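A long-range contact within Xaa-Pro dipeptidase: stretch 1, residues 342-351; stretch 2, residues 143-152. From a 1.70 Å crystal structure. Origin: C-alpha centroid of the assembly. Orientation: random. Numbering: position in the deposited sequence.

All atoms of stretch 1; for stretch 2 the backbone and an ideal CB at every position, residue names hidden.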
# COMPACT_ATOMS: atom_id res chain seq x y z
N ARG A 342 -5.75 -14.64 23.46
CA ARG A 342 -5.31 -14.92 22.10
C ARG A 342 -6.49 -14.67 21.15
O ARG A 342 -7.51 -15.37 21.24
CB ARG A 342 -4.82 -16.37 21.98
CG ARG A 342 -3.53 -16.65 22.75
CD ARG A 342 -3.12 -18.12 22.63
NE ARG A 342 -2.90 -18.52 21.25
CZ ARG A 342 -3.47 -19.59 20.68
NH1 ARG A 342 -4.29 -20.35 21.39
NH2 ARG A 342 -3.21 -19.88 19.42
N LEU A 343 -6.37 -13.69 20.27
CA LEU A 343 -7.45 -13.39 19.33
C LEU A 343 -7.41 -14.38 18.18
O LEU A 343 -8.45 -14.74 17.62
CB LEU A 343 -7.35 -11.94 18.84
CG LEU A 343 -7.39 -10.89 19.96
CD1 LEU A 343 -7.38 -9.50 19.36
CD2 LEU A 343 -8.63 -11.08 20.82
N THR A 344 -6.20 -14.80 17.80
CA THR A 344 -6.04 -15.82 16.78
C THR A 344 -6.02 -17.10 17.61
O THR A 344 -5.29 -17.19 18.60
CB THR A 344 -4.72 -15.65 16.00
OG1 THR A 344 -3.65 -15.37 16.91
CG2 THR A 344 -4.85 -14.51 15.00
N LYS A 345 -6.83 -18.08 17.23
CA LYS A 345 -6.95 -19.30 18.03
C LYS A 345 -6.49 -20.62 17.42
O LYS A 345 -6.60 -21.67 18.05
CB LYS A 345 -8.41 -19.43 18.48
CG LYS A 345 -8.95 -18.16 19.12
CD LYS A 345 -10.46 -18.19 19.29
CE LYS A 345 -10.97 -16.85 19.81
NZ LYS A 345 -12.46 -16.84 19.94
N THR A 346 -5.96 -20.58 16.20
CA THR A 346 -5.50 -21.80 15.55
C THR A 346 -4.44 -22.51 16.38
O THR A 346 -3.61 -21.87 17.02
CB THR A 346 -4.90 -21.48 14.16
OG1 THR A 346 -5.92 -20.97 13.30
CG2 THR A 346 -4.31 -22.74 13.54
N GLU A 347 -4.48 -23.84 16.38
CA GLU A 347 -3.50 -24.63 17.13
C GLU A 347 -2.09 -24.22 16.74
O GLU A 347 -1.81 -23.95 15.57
CB GLU A 347 -3.71 -26.12 16.86
CG GLU A 347 -2.63 -27.02 17.45
CD GLU A 347 -2.58 -26.98 18.96
OE1 GLU A 347 -1.47 -26.78 19.51
OE2 GLU A 347 -3.64 -27.14 19.60
N ARG A 348 -1.19 -24.20 17.71
CA ARG A 348 0.19 -23.82 17.46
C ARG A 348 1.14 -25.00 17.29
O ARG A 348 2.12 -24.92 16.55
CB ARG A 348 0.69 -22.91 18.59
CG ARG A 348 0.08 -21.52 18.57
CD ARG A 348 0.40 -20.76 19.83
NE ARG A 348 -0.41 -21.22 20.96
CZ ARG A 348 -0.35 -20.69 22.18
NH1 ARG A 348 0.47 -19.68 22.43
NH2 ARG A 348 -1.14 -21.16 23.15
N GLU A 349 0.84 -26.10 17.97
CA GLU A 349 1.66 -27.30 17.87
C GLU A 349 1.20 -28.10 16.66
O GLU A 349 0.40 -29.02 16.78
CB GLU A 349 1.52 -28.13 19.15
CG GLU A 349 1.81 -27.34 20.42
CD GLU A 349 1.67 -28.17 21.68
OE1 GLU A 349 0.57 -28.69 21.95
OE2 GLU A 349 2.68 -28.31 22.42
N LEU A 350 1.73 -27.74 15.49
CA LEU A 350 1.33 -28.40 14.25
C LEU A 350 2.32 -29.42 13.67
O LEU A 350 2.07 -29.97 12.60
CB LEU A 350 1.00 -27.34 13.20
CG LEU A 350 -0.12 -26.37 13.61
CD1 LEU A 350 -0.33 -25.34 12.51
CD2 LEU A 350 -1.40 -27.15 13.87
N ILE A 351 3.42 -29.67 14.36
CA ILE A 351 4.38 -30.66 13.87
C ILE A 351 4.84 -31.56 15.02
O ILE A 351 4.96 -32.78 14.80
CB ILE A 351 5.63 -30.00 13.19
CG1 ILE A 351 6.84 -30.06 14.12
CG2 ILE A 351 5.32 -28.56 12.80
CD1 ILE A 351 8.14 -29.68 13.45
OXT ILE A 351 5.07 -31.03 16.13
N UNK A 143 -8.73 -14.91 9.58
CA UNK A 143 -7.33 -15.30 9.37
C UNK A 143 -7.14 -16.76 9.78
O UNK A 143 -6.42 -17.50 9.11
CB UNK A 143 -6.39 -14.39 10.16
N UNK A 144 -7.77 -17.16 10.88
CA UNK A 144 -7.67 -18.54 11.35
C UNK A 144 -8.21 -19.48 10.27
O UNK A 144 -7.61 -20.52 9.99
CB UNK A 144 -8.43 -18.73 12.66
N UNK A 145 -9.34 -19.12 9.68
CA UNK A 145 -9.93 -19.94 8.63
C UNK A 145 -8.99 -20.04 7.43
O UNK A 145 -8.90 -21.09 6.79
CB UNK A 145 -11.28 -19.37 8.20
N UNK A 146 -8.29 -18.95 7.14
CA UNK A 146 -7.37 -18.93 6.01
C UNK A 146 -6.18 -19.84 6.27
O UNK A 146 -5.74 -20.56 5.38
CB UNK A 146 -6.89 -17.50 5.73
N UNK A 147 -5.65 -19.81 7.49
CA UNK A 147 -4.51 -20.65 7.83
C UNK A 147 -4.89 -22.13 7.76
O UNK A 147 -4.12 -22.95 7.27
CB UNK A 147 -3.99 -20.30 9.22
N UNK A 148 -6.08 -22.47 8.25
CA UNK A 148 -6.53 -23.85 8.21
C UNK A 148 -6.70 -24.30 6.77
O UNK A 148 -6.39 -25.45 6.43
CB UNK A 148 -7.84 -24.02 8.98
N UNK A 149 -7.19 -23.41 5.92
CA UNK A 149 -7.37 -23.73 4.51
C UNK A 149 -6.01 -23.91 3.85
O UNK A 149 -5.84 -24.78 2.99
CB UNK A 149 -8.17 -22.64 3.80
N UNK A 150 -5.04 -23.10 4.25
CA UNK A 150 -3.69 -23.19 3.69
C UNK A 150 -3.07 -24.54 4.01
O UNK A 150 -2.47 -25.19 3.15
CB UNK A 150 -2.81 -22.06 4.23
N UNK A 151 -3.21 -24.96 5.26
CA UNK A 151 -2.67 -26.23 5.71
C UNK A 151 -3.24 -27.39 4.90
O UNK A 151 -2.52 -28.31 4.51
CB UNK A 151 -2.96 -26.43 7.20
N UNK A 152 -4.54 -27.33 4.62
CA UNK A 152 -5.21 -28.37 3.87
C UNK A 152 -4.80 -28.36 2.39
O UNK A 152 -4.75 -29.40 1.74
CB UNK A 152 -6.73 -28.21 4.00

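Stretch 2 is helical throughout, with phi near -65° and psi near -40° at every position, so the side chains that can meet the irregular segment 342-351 recur every three or four residues. A position inside a helix disfavours proline, which lacks the backbone N-H and crowds the preceding turn, and glycine, which is flexible, but leaves most other residues possible.

At position 143 the CA-to-CB bond points toward stretch 1, yet the ideal CB stops 5.1 Å from T344 CG2, the methyl of that threonine. A small or modest apolar residue would suit this gap. The residue is A143, whose side chain makes no close contact.

Position 144 is the most informative. Its CA-to-CB bond points toward stretch 1, and the ideal CB lies 3.4 Å from T346 OG1 and 4.9 Å from K345 N. Two successive backbone NH groups, of K345 and T346, and a hydroxyl therefore converge within reach of a short side chain. An acceptor is called for: aspartate fits best, asparagine could satisfy part of the set, and serine has less reach. The residue is D144, with chi1 at -83° (m). D144 OD2 accepts from K345 N at 2.9 Å with a nearly linear angle of 179°, while D144 OD1 accepts from T346 N at 3.1 Å (145°) and from T346 OG1 at 2.5 Å, a notably short bond. A water adds to the grip, donating to D144 OD2 at 2.7 Å and to L343 O at 2.8 Å. The carboxylate thus ties the backbone at K345 and T346 to the helix, and the water extends the link to L343 O.

Position 145 points away, and position 146 is out of reach; stretch 1 constrains neither. They are K145, with an extended side chain, and A146.

At position 147, one turn on from 144, CB again points toward stretch 1, 4.6 Å from T346 OG1. With the T346 methyl nearby, valine, alanine or threonine would be plausible. V147 places CG1 4.4 Å from T346 CG2, a loose apolar contact.

Position 148 points sideways, with nothing of stretch 1 within 5.5 Å of its ideal CB, so only a long side chain could reach across. M148, with all three chi angles m, brings SD to 3.9 Å from T346 CG2.

Positions 149 and 150 are out of reach and undetermined by this contact; both are alanine, A149 and A150.

Position 151 points toward L350, but with nothing of stretch 1 within 5.5 Å of its ideal CB. Leucine, isoleucine or methionine could span the gap. I151, extended at chi2 (175°, t), sets CD1 3.7 Å from L350 CD1.

Position 152 is out of reach, and E152 makes no contact with stretch 1.

Stretch 2 143-152: ADKAVMAAIE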
# COMPACT_ATOMS: atom_id res chain seq x y z
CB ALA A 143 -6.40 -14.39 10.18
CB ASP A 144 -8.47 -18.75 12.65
CG ASP A 144 -7.70 -18.33 13.89
OD1 ASP A 144 -6.48 -18.58 13.95
OD2 ASP A 144 -8.33 -17.78 14.82
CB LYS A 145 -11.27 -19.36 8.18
CG LYS A 145 -12.39 -19.54 9.19
CD LYS A 145 -13.69 -18.94 8.69
CE LYS A 145 -14.82 -19.21 9.67
NZ LYS A 145 -16.11 -18.64 9.19
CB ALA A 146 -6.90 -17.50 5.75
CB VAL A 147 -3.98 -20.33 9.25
CG1 VAL A 147 -2.91 -21.34 9.64
CG2 VAL A 147 -3.42 -18.92 9.27
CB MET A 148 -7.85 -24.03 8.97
CG MET A 148 -7.73 -23.86 10.48
SD MET A 148 -6.53 -24.97 11.26
CE MET A 148 -7.44 -26.54 11.26
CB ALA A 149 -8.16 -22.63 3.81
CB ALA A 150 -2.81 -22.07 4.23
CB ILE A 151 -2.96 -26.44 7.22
CG1 ILE A 151 -2.17 -25.41 8.03
CG2 ILE A 151 -2.58 -27.85 7.64
CD1 ILE A 151 -2.47 -25.44 9.52
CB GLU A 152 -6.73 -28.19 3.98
CG GLU A 152 -7.55 -29.39 3.55
CD GLU A 152 -7.30 -30.61 4.42
OE1 GLU A 152 -7.24 -30.46 5.66
OE2 GLU A 152 -7.16 -31.72 3.86
O HOH W 1 -10.12 -16.08 15.85
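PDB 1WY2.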